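Long-range contact in toll-like receptor 6, Variable lymphocyte receptor B (Mus musculus, PDB 3A79), which probably recognises microbial diacylated lipopeptides as the ectodomain of an innate immune receptor, here fused to part of a hagfish variable lymphocyte receptor: residues L397-M402 with C424-S429. Numbering follows the deposited sequence.
Sequences LMTKNM and CAWAES. With NAG (2-acetamido-2-deoxy-beta-D-glucopyranose), chain H.
One threonine hydroxyl supplies the only hydrogen bond between two irregular chain segments: Thr399 OG1 accepts the backbone N-H of Ala427 at an N-to-OG1 distance of 3.1 Å. The bond is bent, with an N-H...O angle of 139°. The same hydroxyl also hydrogen-bonds to the carbonyl oxygen of Ala396, so two backbone groups, the carbonyl of Ala396 in the preceding short helix and the N-H of Ala427 in the facing loop, hold it and probably limit its rotation. With chi1 at 68°, OG1 sits between the backbone N and the carbonyl carbon of Thr399, turned to the second loop. There OG1 lies 3.3 Å from Trp426 CE3, oblique to the ring, while the methyl CG2 of Thr399 lies 3.9 Å from Trp426 CZ3. Thr399 CB also lies 3.8 Å from Ala427 CB. An alanine in place of Thr399 would probably leave the Ala427 N-H and the Ala396 carbonyl without this partner and, with OG1 and CG2 gone, open a gap beside the indole. Trp426 NE1 hydrogen-bonds to the carbonyl oxygen of Cys447, whose side chain forms a disulfide with Cys424. At the outer margin, Leu397 CD1 touches Ala425 CB at 4.1 Å, and the carbonyl oxygen of Ala425 lies 3.8 Å from Lys400 CA. Asn401 ND2 is covalently joined to C1 of an N-acetylglucosamine, and Lys400 CG passes 3.7 Å from O5 of that sugar. Ser429 OG hydrogen-bonds to the carbonyl oxygen of Leu405. All of this lies in the toll-like receptor 6 part of the fusion. Loop 397-402 precedes strand 407-409, and loop 424-429 leads into strand 432-434; the contact thus joins loops from successive turns away from the parallel strands, as is characteristic of a leucine-rich-repeat solenoid.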
loop_
_atom_site.group_PDB
_atom_site.type_symbol
_atom_site.label_atom_id
_atom_site.label_comp_id
_atom_site.label_asym_id
_atom_site.label_seq_id
_atom_site.Cartn_x
_atom_site.Cartn_y
_atom_site.Cartn_z
ATOM N N LEU B 397 4.385 -11.866 14.262
ATOM C CA LEU B 397 4.474 -11.496 15.667
ATOM C C LEU B 397 3.104 -11.083 16.196
ATOM O O LEU B 397 2.856 -11.108 17.403
ATOM C CB LEU B 397 5.487 -10.361 15.850
ATOM C CG LEU B 397 5.842 -9.962 17.287
ATOM C CD1 LEU B 397 6.708 -11.023 17.959
ATOM C CD2 LEU B 397 6.516 -8.590 17.340
ATOM N N MET B 398 2.221 -10.709 15.277
ATOM C CA MET B 398 0.864 -10.301 15.610
ATOM C C MET B 398 0.047 -11.428 16.231
ATOM O O MET B 398 -0.720 -11.212 17.166
ATOM C CB MET B 398 0.153 -9.813 14.356
ATOM C CG MET B 398 -1.338 -9.596 14.537
ATOM S SD MET B 398 -2.052 -8.869 13.059
ATOM C CE MET B 398 -2.517 -10.337 12.146
ATOM N N THR B 399 0.211 -12.633 15.704
ATOM C CA THR B 399 -0.588 -13.773 16.138
ATOM C C THR B 399 0.007 -14.481 17.354
ATOM O O THR B 399 -0.542 -15.474 17.830
ATOM C CB THR B 399 -0.767 -14.791 14.988
ATOM O OG1 THR B 399 0.491 -15.407 14.679
ATOM C CG2 THR B 399 -1.300 -14.092 13.746
ATOM N N LYS B 400 1.127 -13.966 17.852
ATOM C CA LYS B 400 1.848 -14.594 18.955
ATOM C C LYS B 400 0.923 -15.107 20.064
ATOM O O LYS B 400 1.052 -16.244 20.518
ATOM C CB LYS B 400 2.898 -13.633 19.528
ATOM C CG LYS B 400 3.742 -14.227 20.651
ATOM C CD LYS B 400 4.958 -13.363 20.987
ATOM C CE LYS B 400 4.596 -12.148 21.834
ATOM N NZ LYS B 400 5.760 -11.684 22.655
ATOM N N ASN B 401 -0.012 -14.271 20.497
ATOM C CA ASN B 401 -0.910 -14.651 21.580
ATOM C C ASN B 401 -2.392 -14.703 21.168
ATOM O O ASN B 401 -3.281 -14.197 21.849
ATOM C CB ASN B 401 -0.644 -13.777 22.807
ATOM C CG ASN B 401 0.413 -14.378 23.715
ATOM O OD1 ASN B 401 0.294 -15.536 24.127
ATOM N ND2 ASN B 401 1.456 -13.608 24.025
ATOM N N MET B 402 -2.629 -15.342 20.030
ATOM C CA MET B 402 -3.953 -15.465 19.449
ATOM C C MET B 402 -4.344 -16.917 19.521
ATOM O O MET B 402 -4.720 -17.527 18.529
ATOM C CB MET B 402 -3.943 -14.993 17.998
ATOM C CG MET B 402 -3.686 -13.509 17.852
ATOM S SD MET B 402 -4.320 -12.879 16.297
ATOM C CE MET B 402 -4.290 -11.106 16.582
ATOM N N CYS B 424 10.925 -15.491 13.742
ATOM C CA CYS B 424 9.646 -16.185 13.628
ATOM C C CYS B 424 9.007 -16.321 14.988
ATOM O O CYS B 424 9.697 -16.606 15.967
ATOM C CB CYS B 424 9.840 -17.580 13.025
ATOM S SG CYS B 424 8.467 -18.125 11.982
ATOM N N ALA B 425 7.687 -16.120 15.029
ATOM C CA ALA B 425 6.880 -16.240 16.248
ATOM C C ALA B 425 5.414 -16.538 15.931
ATOM O O ALA B 425 4.518 -15.976 16.563
ATOM C CB ALA B 425 6.977 -14.970 17.086
ATOM N N TRP B 426 5.173 -17.421 14.961
ATOM C CA TRP B 426 3.809 -17.721 14.519
ATOM C C TRP B 426 2.968 -18.370 15.605
ATOM O O TRP B 426 3.489 -19.011 16.515
ATOM C CB TRP B 426 3.803 -18.621 13.275
ATOM C CG TRP B 426 3.917 -17.884 11.967
ATOM C CD1 TRP B 426 4.952 -17.942 11.091
ATOM C CD2 TRP B 426 2.959 -16.979 11.394
ATOM N NE1 TRP B 426 4.710 -17.136 10.013
ATOM C CE2 TRP B 426 3.491 -16.532 10.171
ATOM C CE3 TRP B 426 1.707 -16.503 11.797
ATOM C CZ2 TRP B 426 2.814 -15.634 9.342
ATOM C CZ3 TRP B 426 1.036 -15.608 10.973
ATOM C CH2 TRP B 426 1.591 -15.185 9.762
ATOM N N ALA B 427 1.657 -18.195 15.501
ATOM C CA ALA B 427 0.738 -18.902 16.370
ATOM C C ALA B 427 0.759 -20.365 15.968
ATOM O O ALA B 427 0.490 -20.714 14.825
ATOM C CB ALA B 427 -0.662 -18.331 16.250
ATOM N N GLU B 428 1.080 -21.220 16.926
ATOM C CA GLU B 428 1.285 -22.635 16.668
ATOM C C GLU B 428 0.015 -23.302 16.147
ATOM O O GLU B 428 0.014 -24.481 15.807
ATOM C CB GLU B 428 1.761 -23.318 17.955
ATOM C CG GLU B 428 2.899 -22.572 18.681
ATOM C CD GLU B 428 2.478 -21.212 19.255
ATOM O OE1 GLU B 428 3.256 -20.238 19.129
ATOM O OE2 GLU B 428 1.370 -21.115 19.826
ATOM N N SER B 429 -1.060 -22.534 16.060
ATOM C CA SER B 429 -2.378 -23.102 15.816
ATOM C C SER B 429 -2.953 -22.829 14.425
ATOM O O SER B 429 -4.002 -23.377 14.073
ATOM C CB SER B 429 -3.357 -22.615 16.894
ATOM O OG SER B 429 -3.374 -21.194 16.984
HETATM C C1 NAG H . 2.340 -14.342 24.912
HETATM C C2 NAG H . 2.115 -14.791 26.358
HETATM C C3 NAG H . 3.421 -15.062 27.105
HETATM C C4 NAG H . 4.278 -16.039 26.287
HETATM C C5 NAG H . 4.482 -15.498 24.862
HETATM C C6 NAG H . 5.267 -16.457 23.962
HETATM C C7 NAG H . 0.030 -14.059 27.238
HETATM C C8 NAG H . -0.312 -15.498 27.514
HETATM N N2 NAG H . 1.316 -13.794 27.036
HETATM O O3 NAG H . 3.189 -15.515 28.432
HETATM O O4 NAG H . 5.500 -16.267 26.978
HETATM O O5 NAG H . 3.244 -15.202 24.228
HETATM O O6 NAG H . 4.409 -17.336 23.262
HETATM O O7 NAG H . -0.846 -13.195 27.197
#